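Local coordinates for protein fuculose-1-phosphate aldolase (Glaciozyma antarctica, PDB 4XXF) that belongs to the class II aldolase and adducin family, with an AraD-like alpha/beta fold, and holds a zinc ion through three histidines, at residues D73-L76 / T82-G85; A20-R25 / L46-P51. All coordinates share one frame; numbering follows the deposited sequence. Where two conformers were deposited one is given.

Contact 1 of 2, residues D73-L76 / T82-G85; sequences DLIL and TVIG
Leu76 offers both of its backbone polar atoms to the segment 82-85, and the two are received differently. Its N gives a nearly straight bond to Gly85 O (2.8 Å, N-H...O 176°), although the donor stands well above the plane of that carbonyl. Its O is gripped twice: Ile84 N donates at 2.8 Å, and Gly85 N adds a weak, bent bond at 3.4 Å. Two residues thus face one across an antiparallel hydrogen-bonded pair, which defines a classic beta bulge. The extra residue falls where the chain turns a corner at Gly85.

Weaker CH...O contacts flank these bonds. Ile75 CA lies 3.5 Å from Gly85 O, and Val83 CA approaches Leu76 O from the other segment.

The apolar contacts are few. Leu76 CG, swung anti to its backbone N (chi1 -178°), rests 3.8 Å from Ile84 CG1, and the two side chains cross at a slant. Ile84 carries CG1 between its own N and carbonyl carbon, which also brings that methylene to 3.5 Å from Leu76 O. Elsewhere, Ile75 CD1 meets Val83 CG2 more loosely, at 4.2 Å.

Strand 75-78 is an outermost strand of the main sheet within this chain, and the short strand 83-84 folds back along its outer side as a hairpin. On its other flank Ile75 pairs through its backbone with Val59 of strand 56-59, whose His56 touches both Leu76 and Ile84. Ile75 and Val83 share Val94 of a loop, while Leu74 packs on helix 15-36.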
loop_
_atom_site.group_PDB
_atom_site.type_symbol
_atom_site.label_atom_id
_atom_site.label_comp_id
_atom_site.label_asym_id
_atom_site.label_seq_id
_atom_site.Cartn_x
_atom_site.Cartn_y
_atom_site.Cartn_z
ATOM N N ASP A 73 6.093 11.187 -26.630
ATOM C CA ASP A 73 5.014 10.238 -26.882
ATOM C C ASP A 73 3.665 10.886 -27.144
ATOM O O ASP A 73 2.791 10.273 -27.765
ATOM C CB ASP A 73 4.856 9.298 -25.688
ATOM C CG ASP A 73 6.057 8.412 -25.481
ATOM O OD1 ASP A 73 6.417 7.666 -26.417
ATOM O OD2 ASP A 73 6.641 8.459 -24.374
ATOM N N LEU A 74 3.466 12.103 -26.638
ATOM C CA LEU A 74 2.159 12.746 -26.751
ATOM C C LEU A 74 1.757 12.953 -28.198
ATOM O O LEU A 74 2.585 13.327 -29.037
ATOM C CB LEU A 74 2.146 14.101 -26.058
ATOM C CG LEU A 74 2.401 14.113 -24.559
ATOM C CD1 LEU A 74 2.203 15.542 -24.074
ATOM C CD2 LEU A 74 1.468 13.133 -23.820
ATOM N N ILE A 75 0.472 12.768 -28.478
ATOM C CA ILE A 75 -0.048 12.970 -29.823
ATOM C C ILE A 75 -1.020 14.135 -29.855
ATOM O O ILE A 75 -1.631 14.481 -28.840
ATOM C CB ILE A 75 -0.749 11.705 -30.366
ATOM C CG1 ILE A 75 -1.753 11.147 -29.354
ATOM C CG2 ILE A 75 0.288 10.643 -30.751
ATOM C CD1 ILE A 75 -2.691 10.095 -29.927
ATOM N N LEU A 76 -1.154 14.728 -31.031
ATOM C CA LEU A 76 -2.064 15.833 -31.263
ATOM C C LEU A 76 -3.268 15.323 -32.038
ATOM O O LEU A 76 -3.111 14.641 -33.048
ATOM C CB LEU A 76 -1.360 16.942 -32.037
ATOM C CG LEU A 76 -2.150 18.214 -32.335
ATOM C CD1 LEU A 76 -2.491 18.968 -31.058
ATOM C CD2 LEU A 76 -1.347 19.101 -33.281
ATOM N N THR A 82 -9.185 12.735 -35.294
ATOM C CA THR A 82 -8.087 12.439 -36.212
ATOM C C THR A 82 -6.740 12.767 -35.560
ATOM O O THR A 82 -6.549 13.863 -35.044
ATOM C CB THR A 82 -8.231 13.220 -37.533
ATOM O OG1 THR A 82 -9.536 12.994 -38.069
ATOM C CG2 THR A 82 -7.187 12.761 -38.545
ATOM N N VAL A 83 -5.819 11.807 -35.561
ATOM C CA VAL A 83 -4.466 12.048 -35.081
ATOM C C VAL A 83 -3.720 12.848 -36.136
ATOM O O VAL A 83 -3.546 12.384 -37.262
ATOM C CB VAL A 83 -3.720 10.731 -34.777
ATOM C CG1 VAL A 83 -2.306 11.012 -34.306
ATOM C CG2 VAL A 83 -4.476 9.917 -33.742
ATOM N N ILE A 84 -3.295 14.055 -35.787
ATOM C CA ILE A 84 -2.740 14.964 -36.789
ATOM C C ILE A 84 -1.304 15.391 -36.502
ATOM O O ILE A 84 -0.713 16.133 -37.274
ATOM C CB ILE A 84 -3.609 16.233 -36.939
ATOM C CG1 ILE A 84 -3.747 16.961 -35.596
ATOM C CG2 ILE A 84 -4.979 15.882 -37.516
ATOM C CD1 ILE A 84 -4.312 18.366 -35.728
ATOM N N GLY A 85 -0.732 14.925 -35.401
ATOM C CA GLY A 85 0.652 15.251 -35.120
ATOM C C GLY A 85 1.221 14.548 -33.909
ATOM O O GLY A 85 0.494 13.898 -33.161
#

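Contact 2 of 2, residues A20-R25 / L46-P51; sequences AWLKER and LTVRDP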
loop_
_atom_site.group_PDB
_atom_site.type_symbol
_atom_site.label_atom_id
_atom_site.label_comp_id
_atom_site.label_asym_id
_atom_site.label_seq_id
_atom_site.Cartn_x
_atom_site.Cartn_y
_atom_site.Cartn_z
ATOM N N ALA A 20 5.216 24.085 -25.198
ATOM C CA ALA A 20 6.252 23.240 -24.602
ATOM C C ALA A 20 5.994 23.026 -23.113
ATOM O O ALA A 20 6.158 21.911 -22.598
ATOM C CB ALA A 20 7.635 23.848 -24.834
ATOM N N TRP A 21 5.575 24.081 -22.415
ATOM C CA TRP A 21 5.256 23.983 -20.988
ATOM C C TRP A 21 4.091 23.032 -20.754
ATOM O O TRP A 21 4.133 22.158 -19.878
ATOM C CB TRP A 21 4.907 25.363 -20.404
ATOM C CG TRP A 21 4.319 25.267 -19.014
ATOM C CD1 TRP A 21 2.993 25.159 -18.679
ATOM C CD2 TRP A 21 5.045 25.236 -17.780
ATOM N NE1 TRP A 21 2.856 25.076 -17.311
ATOM C CE2 TRP A 21 4.098 25.122 -16.737
ATOM C CE3 TRP A 21 6.402 25.299 -17.455
ATOM C CZ2 TRP A 21 4.468 25.071 -15.394
ATOM C CZ3 TRP A 21 6.769 25.248 -16.114
ATOM C CH2 TRP A 21 5.804 25.135 -15.104
ATOM N N LEU A 22 3.032 23.212 -21.536
ATOM C CA LEU A 22 1.819 22.418 -21.369
ATOM C C LEU A 22 2.053 20.942 -21.663
ATOM O O LEU A 22 1.533 20.096 -20.948
ATOM C CB LEU A 22 0.700 22.963 -22.252
ATOM C CG LEU A 22 0.114 24.312 -21.838
ATOM C CD1 LEU A 22 -0.827 24.817 -22.913
ATOM C CD2 LEU A 22 -0.604 24.222 -20.494
ATOM N N LYS A 23 2.825 20.619 -22.692
ATOM C CA LYS A 23 3.119 19.220 -22.987
ATOM C C LYS A 23 3.908 18.581 -21.843
ATOM O O LYS A 23 3.599 17.464 -21.416
ATOM C CB LYS A 23 3.873 19.093 -24.317
ATOM C CG LYS A 23 3.008 19.397 -25.542
ATOM C CD LYS A 23 3.767 19.287 -26.865
ATOM C CE LYS A 23 4.159 17.845 -27.162
ATOM N NZ LYS A 23 4.914 17.758 -28.446
ATOM N N GLU A 24 4.911 19.280 -21.326
ATOM C CA GLU A 24 5.648 18.729 -20.200
ATOM C C GLU A 24 4.725 18.571 -18.976
ATOM O O GLU A 24 4.826 17.585 -18.228
ATOM C CB GLU A 24 6.855 19.607 -19.857
ATOM C CG GLU A 24 7.656 19.048 -18.670
ATOM C CD GLU A 24 8.703 20.002 -18.126
ATOM O OE1 GLU A 24 8.925 21.079 -18.717
ATOM O OE2 GLU A 24 9.305 19.676 -17.081
ATOM N N ARG A 25 3.822 19.528 -18.772
ATOM C CA ARG A 25 2.946 19.505 -17.608
ATOM C C ARG A 25 1.963 18.338 -17.724
ATOM O O ARG A 25 1.640 17.697 -16.715
ATOM C CB ARG A 25 2.200 20.840 -17.459
ATOM C CG ARG A 25 1.726 21.164 -16.048
ATOM C CD ARG A 25 2.914 21.343 -15.117
ATOM N NE ARG A 25 2.586 22.001 -13.857
ATOM C CZ ARG A 25 3.470 22.175 -12.883
ATOM N NH1 ARG A 25 4.718 21.754 -13.049
ATOM N NH2 ARG A 25 3.119 22.767 -11.752
ATOM N N LEU A 46 -5.797 11.744 -20.425
ATOM C CA LEU A 46 -5.622 13.102 -19.936
ATOM C C LEU A 46 -5.385 13.970 -21.157
ATOM O O LEU A 46 -4.546 13.652 -21.996
ATOM C CB LEU A 46 -4.450 13.210 -18.953
ATOM C CG LEU A 46 -4.633 12.680 -17.529
ATOM C CD1 LEU A 46 -4.581 11.148 -17.470
ATOM C CD2 LEU A 46 -3.570 13.281 -16.630
ATOM N N THR A 47 -6.153 15.047 -21.275
ATOM C CA THR A 47 -6.039 15.921 -22.434
ATOM C C THR A 47 -5.749 17.355 -22.027
ATOM O O THR A 47 -6.128 17.793 -20.932
ATOM C CB THR A 47 -7.330 15.921 -23.282
ATOM O OG1 THR A 47 -8.456 16.269 -22.462
ATOM C CG2 THR A 47 -7.578 14.547 -23.921
ATOM N N VAL A 48 -5.044 18.073 -22.901
ATOM C CA VAL A 48 -4.936 19.519 -22.754
ATOM C C VAL A 48 -5.156 20.179 -24.117
ATOM O O VAL A 48 -4.662 19.725 -25.151
ATOM C CB VAL A 48 -3.569 19.950 -22.129
ATOM C CG1 VAL A 48 -2.399 19.597 -23.037
ATOM C CG2 VAL A 48 -3.571 21.438 -21.809
ATOM N N ARG A 49 -5.932 21.250 -24.100
ATOM C CA ARG A 49 -6.204 22.009 -25.309
ATOM C C ARG A 49 -4.932 22.679 -25.802
ATOM O O ARG A 49 -4.192 23.277 -25.015
ATOM C CB ARG A 49 -7.269 23.053 -25.019
ATOM C CG ARG A 49 -7.938 23.636 -26.234
ATOM C CD ARG A 49 -8.812 24.776 -25.812
ATOM N NE ARG A 49 -9.918 24.418 -24.913
ATOM C CZ ARG A 49 -11.116 23.990 -25.321
ATOM N NH1 ARG A 49 -11.348 23.781 -26.610
ATOM N NH2 ARG A 49 -12.084 23.758 -24.450
ATOM N N ASP A 50 -4.664 22.587 -27.102
ATOM C CA ASP A 50 -3.519 23.296 -27.670
ATOM C C ASP A 50 -3.702 24.800 -27.527
ATOM O O ASP A 50 -4.811 25.304 -27.702
ATOM C CB ASP A 50 -3.325 22.932 -29.145
ATOM C CG ASP A 50 -2.051 23.505 -29.714
ATOM O OD1 ASP A 50 -2.113 24.576 -30.352
ATOM O OD2 ASP A 50 -0.984 22.885 -29.499
ATOM N N PRO A 51 -2.618 25.528 -27.211
ATOM C CA PRO A 51 -2.776 26.969 -26.969
ATOM C C PRO A 51 -2.928 27.808 -28.226
ATOM O O PRO A 51 -3.243 28.996 -28.116
ATOM C CB PRO A 51 -1.481 27.342 -26.235
ATOM C CG PRO A 51 -0.495 26.292 -26.645
ATOM C CD PRO A 51 -1.293 25.034 -26.790
#
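Leu22 carries this meeting of helix 15-36 with strand 45-49 and the turn that follows, where its side chain projects at Val48 and Pro51. The CB bond leaves the helix already aimed at the strand. CG is set anti to the carbonyl carbon and beside the backbone N (chi1 -70°), and from this fork the two methyls part company. Leu22 CD1 runs on to the proline ring, 3.9 Å from Pro51 CD and 4.0 Å from Pro51 CG; it also comes within 4.3 Å of Arg49 O. CD2 lies loosely beside Val48 CG2, a contact that is less certain because the valine takes two conformations. Ile190 of helix 190-213 touches both Leu22 and Val48, so a second helix joins the same apolar cluster.

Polar groups nearby look to other partners. Asp50 pairs with Arg19 by a salt bridge and accepts from Trp58 NE1, while Arg49, whose CB bond points away from the helix, gives hydrogen bonds to His106 O and Lys54 O. Since methyl and methylene groups alone join the two side-chain surfaces, at this point Leu22 is held against the strand and turn by van der Waals contact, without directional bonds between these segments.

The two contacts illustrate how chemistry follows position in an alpha/beta fold. Contact 1 lies at the surface, its centre about 19 Å from the centre of the chain, at the margin of the sheet; contact 2 is partly buried, its centre about 13 Å from that point. Main-chain bonding dominates the former, as expected of strand pairing, whereas the latter joins a helix to a sheet mainly through apolar side chains. Both reach one sheet, with strand 56-59 lying between 75-78 and 45-49. Helix 15-36 also ties them together: Leu74 CD1 of contact 1 packs 3.6 Å from Lys23 O of contact 2, and their centres are about 12 Å apart.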